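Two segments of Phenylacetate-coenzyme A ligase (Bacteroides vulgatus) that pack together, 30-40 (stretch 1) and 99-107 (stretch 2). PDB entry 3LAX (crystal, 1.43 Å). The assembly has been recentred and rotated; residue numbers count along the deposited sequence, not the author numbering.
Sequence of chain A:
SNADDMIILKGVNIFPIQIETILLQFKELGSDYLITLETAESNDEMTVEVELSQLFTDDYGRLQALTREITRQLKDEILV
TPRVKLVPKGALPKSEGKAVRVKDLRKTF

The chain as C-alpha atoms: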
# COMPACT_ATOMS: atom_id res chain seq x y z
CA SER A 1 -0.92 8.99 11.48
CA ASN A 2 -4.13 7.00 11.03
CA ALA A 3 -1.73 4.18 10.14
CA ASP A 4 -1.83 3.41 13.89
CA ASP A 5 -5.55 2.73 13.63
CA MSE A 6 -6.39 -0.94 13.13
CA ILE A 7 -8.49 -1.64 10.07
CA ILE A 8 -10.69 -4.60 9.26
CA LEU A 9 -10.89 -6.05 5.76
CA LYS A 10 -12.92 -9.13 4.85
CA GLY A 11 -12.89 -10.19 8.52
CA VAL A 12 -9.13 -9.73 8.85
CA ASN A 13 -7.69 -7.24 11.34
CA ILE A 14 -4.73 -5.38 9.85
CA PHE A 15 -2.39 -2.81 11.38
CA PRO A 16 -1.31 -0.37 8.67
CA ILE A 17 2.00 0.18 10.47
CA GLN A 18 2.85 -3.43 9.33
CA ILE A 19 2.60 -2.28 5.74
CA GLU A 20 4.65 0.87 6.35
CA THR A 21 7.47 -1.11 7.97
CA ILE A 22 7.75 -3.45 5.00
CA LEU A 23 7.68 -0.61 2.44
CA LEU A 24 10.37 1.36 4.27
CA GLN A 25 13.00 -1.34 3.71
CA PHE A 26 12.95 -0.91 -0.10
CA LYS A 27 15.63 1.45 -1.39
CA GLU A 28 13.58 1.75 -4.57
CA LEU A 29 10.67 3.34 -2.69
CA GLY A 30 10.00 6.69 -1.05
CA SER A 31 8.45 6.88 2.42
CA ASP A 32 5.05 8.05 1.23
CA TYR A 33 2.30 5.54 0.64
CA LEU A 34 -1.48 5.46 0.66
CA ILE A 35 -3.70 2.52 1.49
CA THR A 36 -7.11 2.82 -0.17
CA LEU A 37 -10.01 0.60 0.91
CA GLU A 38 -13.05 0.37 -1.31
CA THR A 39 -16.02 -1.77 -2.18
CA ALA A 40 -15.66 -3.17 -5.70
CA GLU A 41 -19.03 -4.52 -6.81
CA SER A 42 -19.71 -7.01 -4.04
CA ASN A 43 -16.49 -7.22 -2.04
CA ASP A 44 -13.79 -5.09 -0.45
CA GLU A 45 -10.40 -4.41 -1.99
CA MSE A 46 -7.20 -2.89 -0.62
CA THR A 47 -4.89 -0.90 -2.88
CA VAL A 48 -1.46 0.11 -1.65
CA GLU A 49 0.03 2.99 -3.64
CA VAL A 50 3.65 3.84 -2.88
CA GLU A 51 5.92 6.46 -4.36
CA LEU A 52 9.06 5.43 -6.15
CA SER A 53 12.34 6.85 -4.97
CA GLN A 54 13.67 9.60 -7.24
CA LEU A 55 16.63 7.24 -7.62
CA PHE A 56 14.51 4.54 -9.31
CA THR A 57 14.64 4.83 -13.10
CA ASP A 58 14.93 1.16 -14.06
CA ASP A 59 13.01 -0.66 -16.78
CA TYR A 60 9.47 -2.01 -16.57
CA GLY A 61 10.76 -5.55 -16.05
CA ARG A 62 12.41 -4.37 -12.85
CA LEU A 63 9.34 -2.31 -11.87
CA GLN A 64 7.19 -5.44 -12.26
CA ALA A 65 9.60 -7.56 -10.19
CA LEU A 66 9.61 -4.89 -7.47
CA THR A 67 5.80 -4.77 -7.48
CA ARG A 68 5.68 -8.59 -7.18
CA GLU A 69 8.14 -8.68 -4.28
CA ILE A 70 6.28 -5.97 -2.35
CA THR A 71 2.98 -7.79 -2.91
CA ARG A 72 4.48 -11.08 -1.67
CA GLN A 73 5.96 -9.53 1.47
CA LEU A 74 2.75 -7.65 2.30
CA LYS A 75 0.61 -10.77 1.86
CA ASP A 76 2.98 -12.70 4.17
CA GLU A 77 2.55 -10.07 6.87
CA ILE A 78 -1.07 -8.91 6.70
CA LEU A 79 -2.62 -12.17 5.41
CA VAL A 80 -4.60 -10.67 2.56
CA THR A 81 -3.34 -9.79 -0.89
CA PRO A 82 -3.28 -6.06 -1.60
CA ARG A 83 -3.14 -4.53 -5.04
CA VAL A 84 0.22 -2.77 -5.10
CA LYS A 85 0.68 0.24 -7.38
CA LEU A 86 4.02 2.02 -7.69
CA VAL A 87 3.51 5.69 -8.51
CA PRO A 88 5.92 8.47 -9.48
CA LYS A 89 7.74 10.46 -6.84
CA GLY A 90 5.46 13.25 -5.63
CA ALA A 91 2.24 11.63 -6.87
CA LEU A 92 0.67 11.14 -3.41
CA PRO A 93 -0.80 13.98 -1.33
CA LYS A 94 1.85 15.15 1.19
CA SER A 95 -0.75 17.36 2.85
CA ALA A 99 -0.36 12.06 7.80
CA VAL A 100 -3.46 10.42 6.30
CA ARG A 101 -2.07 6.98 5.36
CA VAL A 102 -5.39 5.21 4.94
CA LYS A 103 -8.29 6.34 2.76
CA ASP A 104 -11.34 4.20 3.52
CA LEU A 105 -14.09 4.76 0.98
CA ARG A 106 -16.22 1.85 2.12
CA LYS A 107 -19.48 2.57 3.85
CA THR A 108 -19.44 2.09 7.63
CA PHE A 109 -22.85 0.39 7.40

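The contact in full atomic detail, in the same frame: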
# COMPACT_ATOMS: atom_id res chain seq x y z
N GLY A 30 10.03 5.57 -1.98
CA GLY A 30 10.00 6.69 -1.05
C GLY A 30 9.23 6.29 0.21
O GLY A 30 8.72 5.17 0.29
N SER A 31 9.13 7.20 1.17
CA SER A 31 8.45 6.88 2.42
C SER A 31 6.95 7.12 2.37
O SER A 31 6.24 6.74 3.29
CB SER A 31 9.03 7.73 3.55
OG SER A 31 8.66 9.08 3.38
N ASP A 32 6.47 7.76 1.31
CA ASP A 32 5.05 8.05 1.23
C ASP A 32 4.25 6.99 0.51
O ASP A 32 4.62 6.54 -0.58
CB ASP A 32 4.82 9.42 0.59
CG ASP A 32 5.38 10.53 1.44
OD1 ASP A 32 4.80 10.78 2.52
OD2 ASP A 32 6.43 11.10 1.06
N TYR A 33 3.16 6.58 1.14
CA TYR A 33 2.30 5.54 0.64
C TYR A 33 0.87 5.89 1.03
O TYR A 33 0.63 6.74 1.91
CB TYR A 33 2.69 4.19 1.26
CG TYR A 33 2.44 4.15 2.75
CD1 TYR A 33 1.28 3.61 3.26
CD2 TYR A 33 3.37 4.68 3.65
CE1 TYR A 33 1.04 3.59 4.63
CE2 TYR A 33 3.14 4.66 5.01
CZ TYR A 33 1.97 4.12 5.50
OH TYR A 33 1.72 4.10 6.86
N LEU A 34 -0.08 5.25 0.36
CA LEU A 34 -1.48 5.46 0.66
C LEU A 34 -2.22 4.15 0.49
O LEU A 34 -2.12 3.52 -0.56
CB LEU A 34 -2.07 6.50 -0.28
CG LEU A 34 -3.56 6.79 -0.08
CD1 LEU A 34 -3.82 7.35 1.31
CD2 LEU A 34 -4.07 7.73 -1.17
N ILE A 35 -2.92 3.74 1.53
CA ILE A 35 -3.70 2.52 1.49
C ILE A 35 -5.15 2.94 1.24
O ILE A 35 -5.72 3.70 2.02
CB ILE A 35 -3.64 1.79 2.85
CG1 ILE A 35 -2.19 1.42 3.22
CG2 ILE A 35 -4.52 0.57 2.86
CD1 ILE A 35 -2.01 1.08 4.71
N THR A 36 -5.73 2.48 0.14
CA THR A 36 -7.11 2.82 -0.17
C THR A 36 -8.00 1.59 -0.06
O THR A 36 -7.71 0.56 -0.66
CB THR A 36 -7.28 3.44 -1.58
OG1 THR A 36 -6.51 4.64 -1.67
CG2 THR A 36 -8.76 3.78 -1.84
N LEU A 37 -9.06 1.69 0.74
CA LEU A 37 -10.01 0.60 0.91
C LEU A 37 -11.28 0.98 0.19
O LEU A 37 -11.82 2.07 0.38
CB LEU A 37 -10.31 0.36 2.40
CG LEU A 37 -9.08 0.12 3.28
CD1 LEU A 37 -9.42 0.12 4.77
CD2 LEU A 37 -8.37 -1.18 2.89
N GLU A 38 -11.78 0.09 -0.65
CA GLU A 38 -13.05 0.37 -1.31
C GLU A 38 -13.87 -0.87 -1.54
O GLU A 38 -13.38 -1.99 -1.37
CB GLU A 38 -12.84 1.15 -2.61
CG GLU A 38 -11.78 0.58 -3.52
CD GLU A 38 -11.25 1.62 -4.49
OE1 GLU A 38 -12.07 2.39 -5.05
OE2 GLU A 38 -10.02 1.66 -4.70
N THR A 39 -15.13 -0.67 -1.88
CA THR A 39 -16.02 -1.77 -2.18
C THR A 39 -16.16 -1.87 -3.69
O THR A 39 -16.75 -1.00 -4.33
CB THR A 39 -17.38 -1.57 -1.51
OG1 THR A 39 -17.18 -1.35 -0.11
CG2 THR A 39 -18.27 -2.79 -1.71
N ALA A 40 -15.59 -2.92 -4.26
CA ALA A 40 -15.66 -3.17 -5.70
C ALA A 40 -16.77 -4.18 -5.98
O ALA A 40 -16.63 -5.36 -5.65
CB ALA A 40 -14.33 -3.69 -6.22
N ALA A 99 -0.77 13.28 8.49
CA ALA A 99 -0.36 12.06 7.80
C ALA A 99 -1.52 11.07 7.63
O ALA A 99 -1.62 10.09 8.36
CB ALA A 99 0.81 11.40 8.54
N VAL A 100 -2.39 11.34 6.66
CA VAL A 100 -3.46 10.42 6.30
C VAL A 100 -2.90 9.28 5.44
O VAL A 100 -2.65 9.46 4.25
CB VAL A 100 -4.58 11.15 5.53
CG1 VAL A 100 -5.64 10.18 5.05
CG2 VAL A 100 -5.20 12.24 6.41
N ARG A 101 -2.70 8.12 6.05
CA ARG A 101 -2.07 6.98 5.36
C ARG A 101 -3.10 6.00 4.84
O ARG A 101 -2.79 5.16 4.00
CB ARG A 101 -1.09 6.25 6.28
CG ARG A 101 0.10 7.07 6.68
CD ARG A 101 0.90 7.54 5.47
NE ARG A 101 2.25 7.89 5.88
CZ ARG A 101 3.10 8.60 5.14
NH1 ARG A 101 2.73 9.04 3.94
NH2 ARG A 101 4.32 8.86 5.59
N VAL A 102 -4.32 6.09 5.36
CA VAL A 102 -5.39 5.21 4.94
C VAL A 102 -6.58 6.04 4.48
O VAL A 102 -7.04 6.92 5.22
CB VAL A 102 -5.83 4.29 6.09
CG1 VAL A 102 -6.91 3.33 5.63
CG2 VAL A 102 -4.64 3.54 6.64
N LYS A 103 -7.06 5.76 3.27
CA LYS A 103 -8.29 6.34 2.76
C LYS A 103 -9.32 5.22 2.62
O LYS A 103 -9.20 4.34 1.78
CB LYS A 103 -8.04 7.03 1.41
CG LYS A 103 -9.30 7.56 0.76
CD LYS A 103 -9.02 8.72 -0.17
CE LYS A 103 -7.93 8.38 -1.17
NZ LYS A 103 -7.85 9.39 -2.27
N ASP A 104 -10.34 5.26 3.48
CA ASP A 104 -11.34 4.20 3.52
C ASP A 104 -12.65 4.72 2.94
O ASP A 104 -13.37 5.49 3.57
CB ASP A 104 -11.55 3.70 4.96
CG ASP A 104 -12.34 2.41 5.02
OD1 ASP A 104 -13.02 2.05 4.03
OD2 ASP A 104 -12.29 1.74 6.08
N LEU A 105 -12.95 4.27 1.72
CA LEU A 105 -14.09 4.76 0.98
C LEU A 105 -15.26 3.80 1.07
O LEU A 105 -16.25 3.96 0.38
CB LEU A 105 -13.69 4.95 -0.48
CG LEU A 105 -12.52 5.93 -0.68
CD1 LEU A 105 -12.18 6.09 -2.15
CD2 LEU A 105 -12.87 7.28 -0.06
N ARG A 106 -15.13 2.79 1.92
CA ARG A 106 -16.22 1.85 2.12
C ARG A 106 -17.26 2.54 2.97
O ARG A 106 -16.97 3.53 3.64
CB ARG A 106 -15.72 0.59 2.81
CG ARG A 106 -14.62 -0.12 2.03
CD ARG A 106 -14.10 -1.28 2.84
NE ARG A 106 -13.46 -0.82 4.07
CZ ARG A 106 -13.07 -1.61 5.05
NH1 ARG A 106 -13.25 -2.93 4.95
NH2 ARG A 106 -12.49 -1.10 6.13
N LYS A 107 -18.48 2.04 2.94
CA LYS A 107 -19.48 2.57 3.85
C LYS A 107 -19.39 1.86 5.19
O LYS A 107 -19.16 0.65 5.25
CB LYS A 107 -20.88 2.50 3.22
CG LYS A 107 -21.06 3.59 2.18
CD LYS A 107 -22.33 3.44 1.37
CE LYS A 107 -22.48 4.61 0.42
NZ LYS A 107 -21.23 4.81 -0.38
O HOH W 1 6.63 10.35 4.64
O HOH W 2 -0.22 9.17 2.44
O HOH W 3 -16.15 2.09 -1.95
O HOH W 4 -19.03 0.09 1.01

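The strand of stretch 1 that ends at Ala-40 runs beside strand 102-104 as a parallel neighbour, the N-to-C directions 16° apart, and the pairing buries 771 Å² in total. At the start, Ser-31 OG and Asp-32 OD1 share a water with Arg-101 NH2, and Asp-32 OD1 takes a nearly linear hydrogen bond from Arg-101 NH1 (3.1 Å), the contact's one salt bridge between the stretches. Arg-101 also lies across Tyr-33: Arg-101 CD sits over the ring face, 3.9 Å from the centroid of the Tyr-33 ring, a CH-pi contact. Leu-34 reaches the aliphatic part of Lys-103, CD2 to CE 3.9 Å. Ile-35 then opens the backbone ladder, its N donating to Arg-101 O (2.9 Å) and its O accepting from Lys-103 N (2.8 Å), so one residue bonds to two on either side of its partner, Val-102, as parallel strands require. Thr-36, paired with Lys-103, turns its side chain to the opposite face and adds a CA-H...O contact, CA to Lys-103 O 3.2 Å. Leu-37 repeats the pattern: N to Lys-103 O 2.9 Å, O to Leu-105 N 2.8 Å. Leu-37 CD1 meets Val-102 CG1 (4.2 Å) on the face shared with Ile-35 and lies 3.6 Å from Arg-106 NH2, whose guanidinium is held by Asp-104 in a salt bridge. Beyond the ladder, a water links Thr-39 N to Leu-105 O.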